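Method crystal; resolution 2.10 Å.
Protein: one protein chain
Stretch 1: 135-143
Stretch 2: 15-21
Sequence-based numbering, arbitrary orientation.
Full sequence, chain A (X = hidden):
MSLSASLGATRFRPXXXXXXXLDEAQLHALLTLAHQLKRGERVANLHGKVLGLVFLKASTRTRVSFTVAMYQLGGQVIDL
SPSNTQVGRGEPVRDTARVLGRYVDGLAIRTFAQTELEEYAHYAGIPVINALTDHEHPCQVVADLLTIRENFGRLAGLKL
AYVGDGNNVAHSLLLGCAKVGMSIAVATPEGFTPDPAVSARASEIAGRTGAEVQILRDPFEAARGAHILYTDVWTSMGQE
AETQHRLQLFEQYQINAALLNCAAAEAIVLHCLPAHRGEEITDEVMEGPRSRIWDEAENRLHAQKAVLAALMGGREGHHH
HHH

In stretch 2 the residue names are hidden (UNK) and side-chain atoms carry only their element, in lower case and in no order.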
ATOM      1  N   HIS A 135     -27.078  -6.556  -6.818  1.00 38.07           N
ATOM      2  CA  HIS A 135     -28.474  -6.675  -7.214  1.00 39.38           C
ATOM      3  C   HIS A 135     -29.468  -7.187  -6.165  1.00 38.56           C
ATOM      4  O   HIS A 135     -30.592  -6.687  -6.090  1.00 39.27           O
ATOM      5  CB  HIS A 135     -28.579  -7.568  -8.453  1.00 39.93           C
ATOM      6  CG  HIS A 135     -29.915  -7.508  -9.121  1.00 43.36           C
ATOM      7  ND1 HIS A 135     -30.391  -6.364  -9.727  1.00 43.35           N
ATOM      8  CD2 HIS A 135     -30.891  -8.439  -9.251  1.00 44.49           C
ATOM      9  CE1 HIS A 135     -31.602  -6.591 -10.201  1.00 45.76           C
ATOM     10  NE2 HIS A 135     -31.930  -7.841  -9.925  1.00 47.73           N
ATOM     11  N   GLU A 136     -29.073  -8.179  -5.368  1.00 35.70           N
ATOM     12  CA  GLU A 136     -29.977  -8.750  -4.366  1.00 35.30           C
ATOM     13  C   GLU A 136     -29.299  -9.262  -3.099  1.00 34.76           C
ATOM     14  O   GLU A 136     -28.076  -9.349  -3.018  1.00 35.18           O
ATOM     15  CB  GLU A 136     -30.778  -9.909  -4.981  1.00 35.34           C
ATOM     16  CG  GLU A 136     -32.229  -9.586  -5.291  1.00 35.65           C
ATOM     17  CD  GLU A 136     -33.034 -10.815  -5.678  1.00 35.22           C
ATOM     18  OE1 GLU A 136     -33.136 -11.106  -6.886  1.00 35.29           O
ATOM     19  OE2 GLU A 136     -33.555 -11.497  -4.773  1.00 36.14           O
ATOM     20  N   HIS A 137     -30.120  -9.613  -2.114  1.00 33.90           N
ATOM     21  CA  HIS A 137     -29.642 -10.137  -0.840  1.00 33.81           C
ATOM     22  C   HIS A 137     -30.767 -11.023  -0.298  1.00 33.31           C
ATOM     23  O   HIS A 137     -31.421 -10.696   0.693  1.00 31.77           O
ATOM     24  CB  HIS A 137     -29.342  -8.984   0.130  1.00 33.90           C
ATOM     25  CG  HIS A 137     -28.526  -9.391   1.318  1.00 32.90           C
ATOM     26  ND1 HIS A 137     -28.056  -8.485   2.246  1.00 34.88           N
ATOM     27  CD2 HIS A 137     -28.080 -10.602   1.719  1.00 31.90           C
ATOM     28  CE1 HIS A 137     -27.353  -9.122   3.167  1.00 31.86           C
ATOM     29  NE2 HIS A 137     -27.353 -10.407   2.871  1.00 36.63           N
ATOM     30  N   PRO A 138     -31.003 -12.163  -0.961  1.00 33.52           N
ATOM     31  CA  PRO A 138     -32.033 -13.153  -0.627  1.00 33.92           C
ATOM     32  C   PRO A 138     -32.059 -13.635   0.818  1.00 34.81           C
ATOM     33  O   PRO A 138     -33.108 -13.623   1.470  1.00 32.99           O
ATOM     34  CB  PRO A 138     -31.729 -14.300  -1.587  1.00 34.49           C
ATOM     35  CG  PRO A 138     -31.151 -13.603  -2.766  1.00 34.07           C
ATOM     36  CD  PRO A 138     -30.227 -12.600  -2.134  1.00 32.19           C
ATOM     37  N   CYS A 139     -30.905 -14.071   1.309  1.00 33.70           N
ATOM     38  CA  CYS A 139     -30.813 -14.586   2.663  1.00 33.01           C
ATOM     39  C   CYS A 139     -31.213 -13.577   3.709  1.00 32.80           C
ATOM     40  O   CYS A 139     -31.832 -13.945   4.699  1.00 32.67           O
ATOM     41  CB  CYS A 139     -29.406 -15.118   2.940  1.00 34.14           C
ATOM     42  SG  CYS A 139     -29.017 -16.641   1.984  1.00 37.13           S
ATOM     43  N   GLN A 140     -30.873 -12.310   3.497  1.00 32.24           N
ATOM     44  CA  GLN A 140     -31.241 -11.269   4.454  1.00 33.30           C
ATOM     45  C   GLN A 140     -32.765 -11.225   4.577  1.00 34.04           C
ATOM     46  O   GLN A 140     -33.321 -11.255   5.678  1.00 33.72           O
ATOM     47  CB  GLN A 140     -30.732  -9.905   3.982  1.00 31.10           C
ATOM     48  CG  GLN A 140     -31.194  -8.725   4.839  1.00 33.36           C
ATOM     49  CD  GLN A 140     -30.680  -8.802   6.262  1.00 35.21           C
ATOM     50  OE1 GLN A 140     -29.470  -8.950   6.489  1.00 34.20           O
ATOM     51  NE2 GLN A 140     -31.589  -8.705   7.233  1.00 30.17           N
ATOM     52  N   VAL A 141     -33.429 -11.168   3.431  1.00 34.41           N
ATOM     53  CA  VAL A 141     -34.880 -11.102   3.391  1.00 36.62           C
ATOM     54  C   VAL A 141     -35.582 -12.305   4.009  1.00 37.27           C
ATOM     55  O   VAL A 141     -36.597 -12.128   4.681  1.00 37.18           O
ATOM     56  CB  VAL A 141     -35.376 -10.872   1.938  1.00 38.60           C
ATOM     57  CG1 VAL A 141     -36.907 -11.080   1.839  1.00 37.20           C
ATOM     58  CG2 VAL A 141     -35.013  -9.456   1.511  1.00 36.03           C
ATOM     59  N   VAL A 142     -35.058 -13.517   3.804  1.00 37.56           N
ATOM     60  CA  VAL A 142     -35.695 -14.687   4.393  1.00 38.49           C
ATOM     61  C   VAL A 142     -35.615 -14.559   5.916  1.00 39.48           C
ATOM     62  O   VAL A 142     -36.483 -15.041   6.649  1.00 39.53           O
ATOM     63  CB  VAL A 142     -35.036 -16.030   3.925  1.00 39.23           C
ATOM     64  CG1 VAL A 142     -34.941 -16.069   2.397  1.00 34.31           C
ATOM     65  CG2 VAL A 142     -33.670 -16.201   4.544  1.00 43.71           C
ATOM     66  N   ALA A 143     -34.576 -13.885   6.392  1.00 38.52           N
ATOM     67  CA  ALA A 143     -34.406 -13.680   7.825  1.00 38.15           C
ATOM     68  C   ALA A 143     -35.397 -12.622   8.309  1.00 37.52           C
ATOM     69  O   ALA A 143     -35.986 -12.745   9.387  1.00 38.67           O
ATOM     70  CB  ALA A 143     -32.969 -13.237   8.134  1.00 37.67           C
ATOM     71  N   UNK A  15     -29.891 -23.810  -6.926  1.00 45.13           N
ATOM     72  CA  UNK A  15     -29.313 -22.616  -6.318  1.00 43.43           C
ATOM     73  C   UNK A  15     -30.306 -21.596  -5.758  1.00 41.81           C
ATOM     74  O   UNK A  15     -31.513 -21.689  -5.976  1.00 40.98           O
ATOM     75  c   UNK A  15     -28.443 -21.903  -7.356  1.00 42.93           C
ATOM     76  o   UNK A  15     -27.779 -22.922  -9.400  1.00 45.87           O
ATOM     77  c   UNK A  15     -27.597 -22.865  -8.168  1.00 44.59           C
ATOM     78  o   UNK A  15     -26.755 -23.566  -7.581  1.00 44.72           O
ATOM     79  N   UNK A  16     -29.769 -20.625  -5.025  1.00 40.25           N
ATOM     80  CA  UNK A  16     -30.550 -19.523  -4.474  1.00 39.60           C
ATOM     81  C   UNK A  16     -29.740 -18.285  -4.809  1.00 39.65           C
ATOM     82  O   UNK A  16     -29.011 -17.768  -3.966  1.00 40.21           O
ATOM     83  c   UNK A  16     -30.722 -19.622  -2.951  1.00 38.75           C
ATOM     84  c   UNK A  16     -31.375 -18.364  -2.352  1.00 39.23           C
ATOM     85  c   UNK A  16     -32.722 -18.111  -3.029  1.00 39.89           C
ATOM     86  c   UNK A  16     -31.556 -18.514  -0.855  1.00 39.24           C
ATOM     87  N   UNK A  17     -29.863 -17.843  -6.057  1.00 39.44           N
ATOM     88  CA  UNK A  17     -29.156 -16.678  -6.584  1.00 39.62           C
ATOM     89  C   UNK A  17     -29.983 -15.418  -6.429  1.00 41.25           C
ATOM     90  O   UNK A  17     -29.450 -14.329  -6.215  1.00 40.53           O
ATOM     91  c   UNK A  17     -27.459 -18.848  -7.497  1.00 41.31           C
ATOM     92  c   UNK A  17     -27.646 -17.701  -8.464  1.00 41.58           C
ATOM     93  c   UNK A  17     -28.870 -16.880  -8.071  1.00 38.87           C
ATOM     94  c   UNK A  17     -27.797 -18.179  -9.895  1.00 38.80           C
ATOM     95  N   UNK A  18     -31.293 -15.594  -6.559  1.00 41.67           N
ATOM     96  CA  UNK A  18     -32.265 -14.519  -6.469  1.00 40.54           C
ATOM     97  C   UNK A  18     -33.425 -15.035  -5.644  1.00 40.51           C
ATOM     98  O   UNK A  18     -33.704 -16.234  -5.647  1.00 39.44           O
ATOM     99  c   UNK A  18     -32.751 -14.159  -7.877  1.00 41.60           C
ATOM    100  o   UNK A  18     -33.997 -13.492  -7.842  1.00 40.26           O
ATOM    101  N   UNK A  19     -34.096 -14.145  -4.921  1.00 41.02           N
ATOM    102  CA  UNK A  19     -35.225 -14.588  -4.121  1.00 41.91           C
ATOM    103  C   UNK A  19     -36.280 -15.153  -5.077  1.00 42.75           C
ATOM    104  O   UNK A  19     -37.113 -15.970  -4.691  1.00 43.78           O
ATOM    105  c   UNK A  19     -36.653 -13.863  -2.107  1.00 42.20           C
ATOM    106  c   UNK A  19     -35.812 -13.428  -3.317  1.00 39.73           C
ATOM    107  c   UNK A  19     -37.211 -12.646  -1.414  1.00 40.48           C
ATOM    108  c   UNK A  19     -35.793 -14.658  -1.122  1.00 41.38           C
ATOM    109  N   UNK A  20     -36.222 -14.725  -6.334  1.00 42.94           N
ATOM    110  CA  UNK A  20     -37.172 -15.185  -7.335  1.00 43.97           C
ATOM    111  C   UNK A  20     -36.875 -16.605  -7.819  1.00 44.67           C
ATOM    112  O   UNK A  20     -37.463 -17.069  -8.796  1.00 44.92           O
ATOM    113  o   UNK A  20     -39.542 -14.614  -8.697  1.00 41.09           O
ATOM    114  c   UNK A  20     -38.497 -14.299  -9.306  1.00 44.30           C
ATOM    115  c   UNK A  20     -37.195 -14.223  -8.523  1.00 42.78           C
ATOM    116  o   UNK A  20     -38.480 -14.025 -10.524  1.00 45.90           O
ATOM    117  N   UNK A  21     -35.957 -17.287  -7.141  1.00 44.21           N
ATOM    118  CA  UNK A  21     -35.620 -18.662  -7.497  1.00 44.71           C
ATOM    119  C   UNK A  21     -36.549 -19.555  -6.703  1.00 44.39           C
ATOM    120  O   UNK A  21     -36.575 -20.769  -6.879  1.00 44.80           O
ATOM    121  c   UNK A  21     -33.170 -18.340  -8.062  1.00 45.87           C
ATOM    122  o   UNK A  21     -33.603 -17.740  -9.067  1.00 47.37           O
ATOM    123  o   UNK A  21     -31.955 -18.434  -7.795  1.00 45.47           O
ATOM    124  c   UNK A  21     -34.167 -18.994  -7.132  1.00 45.06           C
TER

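Position 15 carries two side-chain carbons, the second bearing two oxygens, and none of them touches stretch 1. This short carboxylate is Asp15. It is partly exposed, a setting that suits a charged group.

Position 16 has four side-chain carbons and no heteroatom, forked at the second, and they lie against Pro138 and Cys139. A fork there rather than at the first carbon identifies Leu16. Its CA-to-CB bond points toward stretch 1, where CG lies 4.2 Å from Pro138 CB and CD2 lies 4.2 Å from Cys139 SG. A buried, wholly apolar branch fits this greasy surface at the start of the helix.

Position 17 shows the same four carbons with the same fork. Here the CA-to-CB bond points away, the side chain comes no nearer than 6.6 Å to stretch 1, and the contact comes from the backbone O, 3.9 Å from Pro138 CG. This is Leu17; its partly exposed side chain makes no close contact here, so this contact places little demand on its type.

At position 18 there is one carbon followed by one oxygen, and the oxygen reaches a carboxylate oxygen of Glu136. This makes it Ser18. Its hydroxyl donates a hydrogen bond, with OG 2.7 Å from Glu136 OE1. The short side chain keeps this hydroxyl close to the backbone, and OG also accepts a hydrogen bond from the backbone N of position 20.

Position 19 again has four carbons forked at the second, packed against Pro138, Val141 and Val142: Leu19. Its backbone N donates to Glu136 OE2 at 2.7 Å, in a nearly straight hydrogen bond of 172°. The two methyls spread over the helix, CD2 lying 3.6 Å from Val141 CG1, and CD1 3.9 Å from Val142 CG1 and 4.1 Å from Pro138 CB. The forked end thus reaches three helical residues.

Position 20 has two carbons, the second with two oxygens; their end leads away from stretch 1. It is Asp20, a carboxylate suited to a partly exposed place where both oxygens are hydrogen-bonded elsewhere in the structure.

Position 21 has the same pattern and does not touch stretch 1. It is Asp21, whose OD2 accepts hydrogen bonds from Leu17 N at 2.8 Å and Ser18 N at 3.2 Å, tying down the turn; its own N donates to Ser18 O at 2.9 Å.

The contact combines a polar clamp with an apolar patch. Glu136 uses both carboxylate oxygens, one for the Ser18 hydroxyl and the other for the Leu19 amide, so it grips the turn at two neighbouring residues. Beside it, Pro138, Cys139, Val141 and Val142 meet Leu16 and Leu19. Pro138 and Leu19 have the closest CA atoms across the stretches, 4.9 Å apart, and about 354 Å² is buried in all.

Stretch 2 (15-21) DLLSLDD
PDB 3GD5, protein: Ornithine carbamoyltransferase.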